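Local coordinates for thioredoxin reductase (Clostridium acetobutylicum ATCC 824, PDB 6GNA), which probably reduces thioredoxin with electrons passed from ferredoxin through its bound FAD, without using a pyridine nucleotide, at residues S14-L19 / E66-H71; A20-A25 / V32-S37; Y162-A167 / V183-I188. All coordinates share one frame; numbering follows the deposited sequence. Where two conformers were deposited one is given.

Interaction 1 of 3, residues S14-L19 / E66-H71. With FAD (flavin-adenine dinucleotide), chain B.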
loop_
_atom_site.group_PDB
_atom_site.type_symbol
_atom_site.label_atom_id
_atom_site.label_comp_id
_atom_site.label_asym_id
_atom_site.label_seq_id
_atom_site.Cartn_x
_atom_site.Cartn_y
_atom_site.Cartn_z
ATOM N N SER A 14 2.224 -0.831 -16.685
ATOM C CA SER A 14 3.663 -0.964 -16.502
ATOM C C SER A 14 4.220 0.141 -15.612
ATOM O O SER A 14 5.418 0.401 -15.634
ATOM C CB SER A 14 4.366 -0.953 -17.861
ATOM O OG SER A 14 3.991 0.208 -18.597
ATOM N N GLY A 15 3.358 0.841 -14.889
ATOM C CA GLY A 15 3.795 1.851 -13.962
ATOM C C GLY A 15 4.138 1.240 -12.623
ATOM O O GLY A 15 4.174 0.017 -12.456
ATOM N N PRO A 16 4.339 2.100 -11.615
ATOM C CA PRO A 16 4.653 1.625 -10.263
ATOM C C PRO A 16 3.805 0.447 -9.801
ATOM O O PRO A 16 4.331 -0.541 -9.273
ATOM C CB PRO A 16 4.430 2.883 -9.411
ATOM C CG PRO A 16 4.763 4.015 -10.356
ATOM C CD PRO A 16 4.355 3.564 -11.726
ATOM N N ALA A 17 2.475 0.534 -9.937
ATOM C CA ALA A 17 1.605 -0.540 -9.464
ATOM C C ALA A 17 1.854 -1.844 -10.227
ATOM O O ALA A 17 1.991 -2.916 -9.625
ATOM C CB ALA A 17 0.135 -0.114 -9.535
ATOM N N GLY A 18 1.859 -1.787 -11.547
ATOM C CA GLY A 18 2.050 -3.008 -12.312
ATOM C C GLY A 18 3.422 -3.635 -12.123
ATOM O O GLY A 18 3.547 -4.861 -12.065
ATOM N N LEU A 19 4.474 -2.814 -12.035
ATOM C CA LEU A 19 5.804 -3.361 -11.791
ATOM C C LEU A 19 5.900 -3.966 -10.398
ATOM O O LEU A 19 6.522 -5.020 -10.220
ATOM C CB LEU A 19 6.873 -2.283 -11.987
ATOM C CG LEU A 19 6.855 -1.652 -13.382
ATOM C CD1 LEU A 19 8.014 -0.721 -13.550
ATOM C CD2 LEU A 19 6.820 -2.700 -14.517
ATOM N N GLU A 66 14.562 4.763 -13.912
ATOM C CA GLU A 66 15.666 3.889 -14.287
ATOM C C GLU A 66 15.907 2.821 -13.223
ATOM O O GLU A 66 16.203 1.668 -13.554
ATOM C CB GLU A 66 16.929 4.717 -14.518
ATOM C CG GLU A 66 18.182 3.903 -14.843
ATOM C CD GLU A 66 18.082 3.049 -16.094
ATOM O OE1 GLU A 66 17.267 3.360 -16.988
ATOM O OE2 GLU A 66 18.862 2.067 -16.186
ATOM N N LYS A 67 15.772 3.176 -11.948
ATOM C CA LYS A 67 15.892 2.165 -10.907
ATOM C C LYS A 67 14.837 1.082 -11.096
ATOM O O LYS A 67 15.114 -0.111 -10.898
ATOM C CB LYS A 67 15.735 2.806 -9.523
ATOM C CG LYS A 67 16.744 3.935 -9.211
ATOM C CD LYS A 67 17.999 3.408 -8.612
ATOM C CE LYS A 67 18.860 4.524 -8.049
ATOM N NZ LYS A 67 20.258 4.071 -8.022
ATOM N N PHE A 68 13.614 1.477 -11.478
ATOM C CA PHE A 68 12.557 0.489 -11.669
ATOM C C PHE A 68 12.849 -0.379 -12.891
ATOM O O PHE A 68 12.622 -1.598 -12.870
ATOM C CB PHE A 68 11.204 1.201 -11.837
ATOM C CG PHE A 68 10.632 1.835 -10.570
ATOM C CD1 PHE A 68 11.239 1.714 -9.333
ATOM C CD2 PHE A 68 9.413 2.530 -10.641
ATOM C CE1 PHE A 68 10.673 2.299 -8.196
ATOM C CE2 PHE A 68 8.856 3.117 -9.515
ATOM C CZ PHE A 68 9.484 2.998 -8.292
ATOM N N LYS A 69 13.352 0.239 -13.958
ATOM C CA LYS A 69 13.718 -0.515 -15.150
ATOM C C LYS A 69 14.809 -1.539 -14.845
ATOM O O LYS A 69 14.747 -2.686 -15.306
ATOM C CB LYS A 69 14.161 0.453 -16.242
ATOM C CG LYS A 69 14.483 -0.208 -17.559
ATOM C CD LYS A 69 13.370 -1.116 -18.044
ATOM C CE LYS A 69 13.504 -1.423 -19.527
ATOM N NZ LYS A 69 14.892 -1.817 -19.900
ATOM N N GLU A 70 15.823 -1.146 -14.084
ATOM C CA GLU A 70 16.895 -2.089 -13.799
ATOM C C GLU A 70 16.398 -3.227 -12.921
ATOM O O GLU A 70 16.825 -4.375 -13.095
ATOM C CB GLU A 70 18.071 -1.345 -13.180
ATOM C CG GLU A 70 18.684 -0.392 -14.189
ATOM C CD GLU A 70 19.988 0.214 -13.740
ATOM O OE1 GLU A 70 20.644 -0.356 -12.843
ATOM O OE2 GLU A 70 20.350 1.268 -14.297
ATOM N N HIS A 71 15.448 -2.942 -12.022
ATOM C CA HIS A 71 14.877 -3.991 -11.191
ATOM C C HIS A 71 14.198 -5.049 -12.051
ATOM O O HIS A 71 14.474 -6.244 -11.915
ATOM C CB HIS A 71 13.868 -3.359 -10.235
ATOM C CG HIS A 71 13.564 -4.183 -9.029
ATOM N ND1 HIS A 71 13.349 -5.543 -9.064
ATOM C CD2 HIS A 71 13.411 -3.815 -7.740
ATOM C CE1 HIS A 71 13.103 -5.976 -7.842
ATOM N NE2 HIS A 71 13.137 -4.946 -7.025
HETATM P PA FAD B . 0.663 5.039 -13.848
HETATM O O1A FAD B . 1.935 5.570 -13.238
HETATM O O2A FAD B . -0.233 5.978 -14.619
HETATM O O5B FAD B . 1.031 3.801 -14.805
HETATM C C5B FAD B . 0.126 3.386 -15.820
HETATM C C4B FAD B . 0.892 2.752 -16.970
HETATM O O4B FAD B . 0.115 1.697 -17.541
HETATM C C3B FAD B . 1.162 3.763 -18.071
HETATM O O3B FAD B . 2.495 3.622 -18.567
HETATM C C2B FAD B . 0.159 3.424 -19.150
HETATM O O2B FAD B . 0.661 3.692 -20.462
HETATM C C1B FAD B . -0.093 1.942 -18.932
HETATM N N9A FAD B . -1.472 1.580 -19.326
HETATM C C8A FAD B . -2.608 2.125 -18.852
HETATM N N7A FAD B . -3.689 1.552 -19.437
HETATM C C5A FAD B . -3.243 0.626 -20.303
HETATM C C6A FAD B . -3.848 -0.339 -21.245
HETATM N N6A FAD B . -5.191 -0.431 -21.383
HETATM N N1A FAD B . -3.014 -1.122 -21.961
HETATM C C2A FAD B . -1.675 -1.048 -21.841
HETATM N N3A FAD B . -1.063 -0.194 -21.004
HETATM C C4A FAD B . -1.779 0.651 -20.226
HETATM N N1 FAD B . 3.469 10.594 -6.500
HETATM C C2 FAD B . 4.227 10.579 -5.375
HETATM O O2 FAD B . 3.980 9.724 -4.500
HETATM N N3 FAD B . 5.233 11.445 -5.157
HETATM C C4 FAD B . 5.557 12.388 -6.049
HETATM O O4 FAD B . 6.496 13.181 -5.825
HETATM C C4X FAD B . 4.779 12.475 -7.307
HETATM N N5 FAD B . 5.049 13.400 -8.251
HETATM C C5X FAD B . 4.325 13.457 -9.391
HETATM C C6 FAD B . 4.623 14.419 -10.347
HETATM C C7 FAD B . 3.885 14.487 -11.523
HETATM C C7M FAD B . 4.209 15.531 -12.558
HETATM C C8 FAD B . 2.775 13.530 -11.759
HETATM C C8M FAD B . 1.972 13.601 -13.031
HETATM C C9 FAD B . 2.475 12.567 -10.805
HETATM C C9A FAD B . 3.210 12.496 -9.629
HETATM N N10 FAD B . 2.903 11.528 -8.650
HETATM C C10 FAD B . 3.692 11.487 -7.487
HETATM C "C1'" FAD B . 1.821 10.562 -8.858
HETATM C "C2'" FAD B . 2.402 9.205 -9.217
HETATM O "O2'" FAD B . 3.122 9.334 -10.446
HETATM C "C3'" FAD B . 1.298 8.169 -9.380
HETATM O "O3'" FAD B . 0.597 8.011 -8.144
HETATM C "C4'" FAD B . 1.870 6.827 -9.811
HETATM O "O4'" FAD B . 2.568 6.982 -11.053
HETATM C "C5'" FAD B . 0.764 5.790 -9.958
HETATM O "O5'" FAD B . 1.264 4.712 -10.737
HETATM P P FAD B . 0.291 3.610 -11.382
HETATM O O1P FAD B . 1.133 2.424 -11.785
HETATM O O2P FAD B . -0.925 3.398 -10.517
HETATM O O3P FAD B . -0.249 4.352 -12.708
#
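Segments 14-19 and 66-71, parts of helices 16-25 and 61-74, are nearest at Leu19 and Phe68, whose CA atoms lie 7.8 Å apart. The first of these helices starts from a glycine-rich turn in which Gly15, Gly18 and the preceding Gly13 follow a GxGxxG pattern, consistent with the Rossmann-type FAD-binding fold of this family; Gly15 is the N-cap residue. Leu19, whose N is bonded to Gly15 O in the first turn, points toward the segment 66-71, and its CD1 methyl ends 4.1 Å from CB of Phe68, so this branch meets the root of the aromatic side chain. The ring lies further out. With chi1 at -72°, CG of Phe68 sits opposite its own carbonyl carbon, and the ring reaches Pro16, whose CG comes at the edge, near the ring plane, 4.3 Å from Phe68 CE2. Leu40 and Leu44 also touch Phe68, and Leu54 of the second subunit packs on both Leu19 and Phe68, making this patch part of the dimer contact as well.

Pro16 also meets the cofactor: its CD is 3.4 Å from O5' of FAD, so the pyrrolidine ring bridges the ribityl-phosphate linkage and the aromatic edge. The pyrophosphate rests at the start of the helix. Gly15 has no side chain, and its CA can approach O5B of FAD to 3.5 Å. Ser14 N makes a weak bond, 3.4 Å long, to the ribose oxygen O4B of FAD. The helix N terminus and the amide of Ala17 would probably help to offset the phosphate charge. On the phosphate itself, Ala17 N donates to O1P of FAD over 3.0 Å, with an N-H...O angle of 157°.

Interaction 2 of 3, residues A20-A25 / V32-S37; sequences ASAINA and VIVFGS. With FAD (flavin-adenine dinucleotide), chain B.
Ala22 and Ala25, one helical turn apart, aim their methyls at the strand, and each meets a single valine branch. Ala22 CB lies 3.7 Å from Val34 CG2, and Ala25 CB comes equally close to Val32 CG2. Both valines hold CG1 opposite the backbone N (chi1 180° in Val32), an orientation that presents CG2 to the helix. Val32 and Val34 are two residues apart, on the same side of the strand, so their spacing pairs them with successive turns of the helix. The small alanines let the helix lie close: Ala22 CA is 7.1 Å from Val34 CA, and Ala25 CA is 7.0 Å from Val32 CA. On another side of the helix Asn24 folds back: its ND2 donates to Ala20 O at 2.8 Å, almost straight, while its OD1 takes a hydrogen bond from Gln274 of helix 266-286. Past the strand end, Gly36 brings its CA to 3.5 Å from adenine N3A of FAD, and Ser37 CB approaches the ribose hydroxyls. Strand 9-12, helix 16-25 and the adjacent parallel strand 32-35 form the beta-alpha-beta crossover with which Rossmann-type dinucleotide-binding domains begin.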
loop_
_atom_site.group_PDB
_atom_site.type_symbol
_atom_site.label_atom_id
_atom_site.label_comp_id
_atom_site.label_asym_id
_atom_site.label_seq_id
_atom_site.Cartn_x
_atom_site.Cartn_y
_atom_site.Cartn_z
ATOM N N ALA A 20 5.273 -3.332 -9.404
ATOM C CA ALA A 20 5.239 -3.922 -8.073
ATOM C C ALA A 20 4.532 -5.268 -8.107
ATOM O O ALA A 20 4.962 -6.223 -7.456
ATOM C CB ALA A 20 4.553 -2.964 -7.101
ATOM N N SER A 21 3.431 -5.370 -8.851
ATOM C CA SER A 21 2.790 -6.670 -9.007
ATOM C C SER A 21 3.740 -7.677 -9.648
ATOM O O SER A 21 3.887 -8.811 -9.174
ATOM C CB SER A 21 1.538 -6.523 -9.862
ATOM O OG SER A 21 0.501 -5.827 -9.195
ATOM N N ALA A 22 4.398 -7.278 -10.732
ATOM C CA ALA A 22 5.239 -8.208 -11.480
ATOM C C ALA A 22 6.373 -8.780 -10.627
ATOM O O ALA A 22 6.654 -9.980 -10.692
ATOM C CB ALA A 22 5.774 -7.531 -12.737
ATOM N N ILE A 23 7.081 -7.936 -9.863
ATOM C CA ILE A 23 8.218 -8.452 -9.097
ATOM C C ILE A 23 7.761 -9.366 -7.969
ATOM O O ILE A 23 8.555 -10.175 -7.472
ATOM C CB ILE A 23 9.143 -7.337 -8.583
ATOM C CG1 ILE A 23 8.467 -6.465 -7.527
ATOM C CG2 ILE A 23 9.641 -6.485 -9.737
ATOM C CD1 ILE A 23 9.429 -5.475 -6.872
ATOM N N ASN A 24 6.509 -9.247 -7.543
ATOM C CA ASN A 24 5.970 -10.125 -6.512
ATOM C C ASN A 24 5.317 -11.370 -7.082
ATOM O O ASN A 24 5.201 -12.373 -6.375
ATOM C CB ASN A 24 4.978 -9.357 -5.637
ATOM C CG ASN A 24 5.675 -8.491 -4.631
ATOM O OD1 ASN A 24 6.098 -8.986 -3.572
ATOM N ND2 ASN A 24 5.854 -7.210 -4.959
ATOM N N ALA A 25 4.904 -11.341 -8.349
ATOM C CA ALA A 25 4.297 -12.511 -8.968
ATOM C C ALA A 25 5.336 -13.485 -9.498
ATOM O O ALA A 25 5.047 -14.680 -9.617
ATOM C CB ALA A 25 3.389 -12.071 -10.111
ATOM N N VAL A 32 3.757 -14.949 -16.027
ATOM C CA VAL A 32 3.219 -13.607 -15.847
ATOM C C VAL A 32 3.543 -12.792 -17.088
ATOM O O VAL A 32 4.657 -12.867 -17.614
ATOM C CB VAL A 32 3.835 -12.938 -14.607
ATOM C CG1 VAL A 32 3.283 -11.533 -14.420
ATOM C CG2 VAL A 32 3.581 -13.782 -13.363
ATOM N N ILE A 33 2.569 -12.026 -17.568
ATOM C CA ILE A 33 2.779 -11.093 -18.671
ATOM C C ILE A 33 2.370 -9.713 -18.186
ATOM O O ILE A 33 1.351 -9.566 -17.503
ATOM C CB ILE A 33 2.015 -11.509 -19.952
ATOM C CG1 ILE A 33 2.261 -10.514 -21.096
ATOM C CG2 ILE A 33 0.509 -11.636 -19.697
ATOM C CD1 ILE A 33 1.978 -11.079 -22.480
ATOM N N VAL A 34 3.172 -8.708 -18.535
ATOM C CA VAL A 34 2.944 -7.324 -18.129
ATOM C C VAL A 34 2.740 -6.504 -19.393
ATOM O O VAL A 34 3.633 -6.442 -20.249
ATOM C CB VAL A 34 4.110 -6.749 -17.313
ATOM C CG1 VAL A 34 3.749 -5.351 -16.800
ATOM C CG2 VAL A 34 4.471 -7.669 -16.167
ATOM N N PHE A 35 1.568 -5.892 -19.524
ATOM C CA PHE A 35 1.260 -5.025 -20.653
ATOM C C PHE A 35 1.509 -3.578 -20.267
ATOM O O PHE A 35 1.234 -3.178 -19.132
ATOM C CB PHE A 35 -0.196 -5.162 -21.087
ATOM C CG PHE A 35 -0.553 -6.527 -21.559
ATOM C CD1 PHE A 35 -0.222 -6.922 -22.831
ATOM C CD2 PHE A 35 -1.206 -7.421 -20.734
ATOM C CE1 PHE A 35 -0.547 -8.181 -23.276
ATOM C CE2 PHE A 35 -1.539 -8.686 -21.183
ATOM C CZ PHE A 35 -1.196 -9.063 -22.453
ATOM N N GLY A 36 2.018 -2.794 -21.206
ATOM C CA GLY A 36 2.208 -1.381 -20.949
ATOM C C GLY A 36 3.189 -0.747 -21.916
ATOM O O GLY A 36 3.396 -1.227 -23.030
ATOM N N SER A 37 3.758 0.351 -21.458
ATOM C CA SER A 37 4.621 1.194 -22.258
ATOM C C SER A 37 6.070 0.882 -21.950
ATOM O O SER A 37 6.431 0.504 -20.826
ATOM C CB SER A 37 4.348 2.667 -21.953
ATOM O OG SER A 37 5.282 3.490 -22.628
HETATM P PA FAD B . 0.663 5.039 -13.848
HETATM O O1A FAD B . 1.935 5.570 -13.238
HETATM O O2A FAD B . -0.233 5.978 -14.619
HETATM O O5B FAD B . 1.031 3.801 -14.805
HETATM C C5B FAD B . 0.126 3.386 -15.820
HETATM C C4B FAD B . 0.892 2.752 -16.970
HETATM O O4B FAD B . 0.115 1.697 -17.541
HETATM C C3B FAD B . 1.162 3.763 -18.071
HETATM O O3B FAD B . 2.495 3.622 -18.567
HETATM C C2B FAD B . 0.159 3.424 -19.150
HETATM O O2B FAD B . 0.661 3.692 -20.462
HETATM C C1B FAD B . -0.093 1.942 -18.932
HETATM N N9A FAD B . -1.472 1.580 -19.326
HETATM C C8A FAD B . -2.608 2.125 -18.852
HETATM N N7A FAD B . -3.689 1.552 -19.437
HETATM C C5A FAD B . -3.243 0.626 -20.303
HETATM C C6A FAD B . -3.848 -0.339 -21.245
HETATM N N6A FAD B . -5.191 -0.431 -21.383
HETATM N N1A FAD B . -3.014 -1.122 -21.961
HETATM C C2A FAD B . -1.675 -1.048 -21.841
HETATM N N3A FAD B . -1.063 -0.194 -21.004
HETATM C C4A FAD B . -1.779 0.651 -20.226
HETATM N N1 FAD B . 3.469 10.594 -6.500
HETATM C C2 FAD B . 4.227 10.579 -5.375
HETATM O O2 FAD B . 3.980 9.724 -4.500
HETATM N N3 FAD B . 5.233 11.445 -5.157
HETATM C C4 FAD B . 5.557 12.388 -6.049
HETATM O O4 FAD B . 6.496 13.181 -5.825
HETATM C C4X FAD B . 4.779 12.475 -7.307
HETATM N N5 FAD B . 5.049 13.400 -8.251
HETATM C C5X FAD B . 4.325 13.457 -9.391
HETATM C C6 FAD B . 4.623 14.419 -10.347
HETATM C C7 FAD B . 3.885 14.487 -11.523
HETATM C C7M FAD B . 4.209 15.531 -12.558
HETATM C C8 FAD B . 2.775 13.530 -11.759
HETATM C C8M FAD B . 1.972 13.601 -13.031
HETATM C C9 FAD B . 2.475 12.567 -10.805
HETATM C C9A FAD B . 3.210 12.496 -9.629
HETATM N N10 FAD B . 2.903 11.528 -8.650
HETATM C C10 FAD B . 3.692 11.487 -7.487
HETATM C "C1'" FAD B . 1.821 10.562 -8.858
HETATM C "C2'" FAD B . 2.402 9.205 -9.217
HETATM O "O2'" FAD B . 3.122 9.334 -10.446
HETATM C "C3'" FAD B . 1.298 8.169 -9.380
HETATM O "O3'" FAD B . 0.597 8.011 -8.144
HETATM C "C4'" FAD B . 1.870 6.827 -9.811
HETATM O "O4'" FAD B . 2.568 6.982 -11.053
HETATM C "C5'" FAD B . 0.764 5.790 -9.958
HETATM O "O5'" FAD B . 1.264 4.712 -10.737
HETATM P P FAD B . 0.291 3.610 -11.382
HETATM O O1P FAD B . 1.133 2.424 -11.785
HETATM O O2P FAD B . -0.925 3.398 -10.517
HETATM O O3P FAD B . -0.249 4.352 -12.708
#

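Interaction 3 of 3, residues Y162-A167 / V183-I188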
loop_
_atom_site.group_PDB
_atom_site.type_symbol
_atom_site.label_atom_id
_atom_site.label_comp_id
_atom_site.label_asym_id
_atom_site.label_seq_id
_atom_site.Cartn_x
_atom_site.Cartn_y
_atom_site.Cartn_z
ATOM N N TYR A 162 -5.124 2.585 -39.625
ATOM C CA TYR A 162 -5.938 1.417 -39.930
ATOM C C TYR A 162 -7.319 1.832 -40.417
ATOM O O TYR A 162 -7.847 1.262 -41.378
ATOM C CB TYR A 162 -6.053 0.528 -38.689
ATOM C CG TYR A 162 -6.870 -0.722 -38.923
ATOM C CD1 TYR A 162 -6.350 -1.785 -39.652
ATOM C CD2 TYR A 162 -8.162 -0.840 -38.427
ATOM C CE1 TYR A 162 -7.091 -2.930 -39.881
ATOM C CE2 TYR A 162 -8.915 -1.985 -38.655
ATOM C CZ TYR A 162 -8.370 -3.027 -39.381
ATOM O OH TYR A 162 -9.101 -4.172 -39.613
ATOM N N LEU A 163 -7.935 2.808 -39.750
ATOM C CA LEU A 163 -9.279 3.210 -40.143
ATOM C C LEU A 163 -9.301 3.808 -41.532
ATOM O O LEU A 163 -10.328 3.737 -42.206
ATOM C CB LEU A 163 -9.866 4.206 -39.142
ATOM C CG LEU A 163 -10.810 3.621 -38.088
ATOM C CD1 LEU A 163 -12.088 3.115 -38.741
ATOM C CD2 LEU A 163 -10.133 2.499 -37.299
ATOM N N ALA A 164 -8.189 4.400 -41.976
ATOM C CA ALA A 164 -8.167 5.002 -43.306
ATOM C C ALA A 164 -8.362 3.967 -44.402
ATOM O O ALA A 164 -8.707 4.332 -45.530
ATOM C CB ALA A 164 -6.861 5.768 -43.504
ATOM N N GLU A 165 -8.181 2.683 -44.090
ATOM C CA GLU A 165 -8.416 1.619 -45.056
ATOM C C GLU A 165 -9.886 1.243 -45.193
ATOM O O GLU A 165 -10.232 0.518 -46.128
ATOM C CB GLU A 165 -7.630 0.370 -44.644
ATOM C CG GLU A 165 -6.149 0.616 -44.371
ATOM C CD GLU A 165 -5.352 0.862 -45.636
ATOM O OE1 GLU A 165 -5.725 0.311 -46.694
ATOM O OE2 GLU A 165 -4.351 1.608 -45.574
ATOM N N LEU A 166 -10.747 1.687 -44.282
ATOM C CA LEU A 166 -12.159 1.313 -44.274
ATOM C C LEU A 166 -13.085 2.516 -44.355
ATOM O O LEU A 166 -14.083 2.477 -45.068
ATOM C CB LEU A 166 -12.480 0.505 -42.999
ATOM C CG LEU A 166 -11.842 -0.885 -42.895
ATOM C CD1 LEU A 166 -12.085 -1.504 -41.516
ATOM C CD2 LEU A 166 -12.357 -1.804 -44.003
ATOM N N ALA A 167 -12.776 3.587 -43.636
ATOM C CA ALA A 167 -13.626 4.762 -43.611
ATOM C C ALA A 167 -13.487 5.558 -44.900
ATOM O O ALA A 167 -12.463 5.506 -45.589
ATOM C CB ALA A 167 -13.233 5.648 -42.426
ATOM N N VAL A 183 -0.551 8.098 -42.497
ATOM C CA VAL A 183 -0.642 8.013 -43.952
ATOM C C VAL A 183 -1.308 9.271 -44.503
ATOM O O VAL A 183 -2.061 9.968 -43.812
ATOM C CB VAL A 183 -1.405 6.748 -44.380
ATOM C CG1 VAL A 183 -0.694 5.492 -43.865
ATOM C CG2 VAL A 183 -2.843 6.804 -43.878
ATOM N N SER A 184 -1.033 9.555 -45.780
ATOM C CA SER A 184 -1.503 10.794 -46.388
ATOM C C SER A 184 -3.025 10.881 -46.412
ATOM O O SER A 184 -3.578 11.983 -46.432
ATOM C CB SER A 184 -0.942 10.937 -47.806
ATOM O OG SER A 184 -1.279 9.812 -48.595
ATOM N N ALA A 185 -3.719 9.742 -46.420
ATOM C CA ALA A 185 -5.180 9.756 -46.429
ATOM C C ALA A 185 -5.776 10.325 -45.142
ATOM O O ALA A 185 -6.944 10.730 -45.148
ATOM C CB ALA A 185 -5.720 8.348 -46.662
ATOM N N VAL A 186 -5.018 10.363 -44.046
ATOM C CA VAL A 186 -5.510 10.926 -42.790
ATOM C C VAL A 186 -5.320 12.437 -42.806
ATOM O O VAL A 186 -4.205 12.927 -43.006
ATOM C CB VAL A 186 -4.773 10.311 -41.588
ATOM C CG1 VAL A 186 -5.186 11.023 -40.306
ATOM C CG2 VAL A 186 -5.060 8.837 -41.476
ATOM N N GLU A 187 -6.397 13.182 -42.557
ATOM C CA GLU A 187 -6.312 14.634 -42.447
ATOM C C GLU A 187 -6.089 15.039 -40.991
ATOM O O GLU A 187 -6.928 14.767 -40.119
ATOM C CB GLU A 187 -7.564 15.317 -42.988
ATOM C CG GLU A 187 -7.467 16.829 -42.856
ATOM C CD GLU A 187 -8.653 17.563 -43.443
ATOM O OE1 GLU A 187 -8.864 18.729 -43.056
ATOM O OE2 GLU A 187 -9.372 16.985 -44.282
ATOM N N ILE A 188 -4.967 15.702 -40.735
ATOM C CA ILE A 188 -4.650 16.195 -39.401
ATOM C C ILE A 188 -5.381 17.507 -39.171
ATOM O O ILE A 188 -5.302 18.432 -39.988
ATOM C CB ILE A 188 -3.136 16.378 -39.229
ATOM C CG1 ILE A 188 -2.408 15.054 -39.495
ATOM C CG2 ILE A 188 -2.839 16.890 -37.831
ATOM C CD1 ILE A 188 -0.885 15.184 -39.555
#
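No flat group carries the meeting of Ala164 with Val183, Ala185 and Val186: it is made of methyls alone. Tyr162 supplies the one aromatic ring of the two segments, but its CB points away from the segment 183-188, and the side chain packs on Ala139 and Thr136. Ala164 CB is the common partner. It sits 4.1 Å from Val186 CG2, 4.2 Å from Val183 CG2 and 4.2 Å from Ala185 CB, touching three residues of a single tight turn.

That turn is type I, running from Val183 to Val186 and closed by Val186 N donating to Val183 O at 3.0 Å. In Val183, chi1 of -60° sets CG2 between the backbone N and the carbonyl carbon, and this is the branch that reaches Ala164. In the segment 162-167, Leu163 O receives both Leu166 N and Ala167 N. Val183 N is tied to OD1 of Asn161, a polar link beside the apolar contact.

The surroundings are those of a second Rossmann-like domain, probably the counterpart of the NADPH-binding domain of classical thioredoxin reductases: helix 155-163 connects parallel strands 146-151 and 169-174, and strand 186-188 lies at the edge of that sheet. With no hydrogen bond between the two segments and a partly buried cluster of methyls at ordinary van der Waals distances, the contact is held by dispersion and the hydrophobic effect.

Overall arrangement
From the N terminus, helix 16-25 serves two contacts in succession. Interaction 2 closes first, a short loop from the helix to strand 32-35, and it is nested inside the longer loop that interaction 1 closes when helix 61-74 returns to the same helix. Their centres are 9 Å apart, and Ser14 OG joins them through a probable hydrogen bond to Ser37 N. Together they tie the FAD-binding fold to cofactor and second subunit. Interaction 3 follows in series, closing a loop of its own within the other Rossmann-like domain. Its centre lies about 35 Å from that of interaction 1, across the centre of the chain.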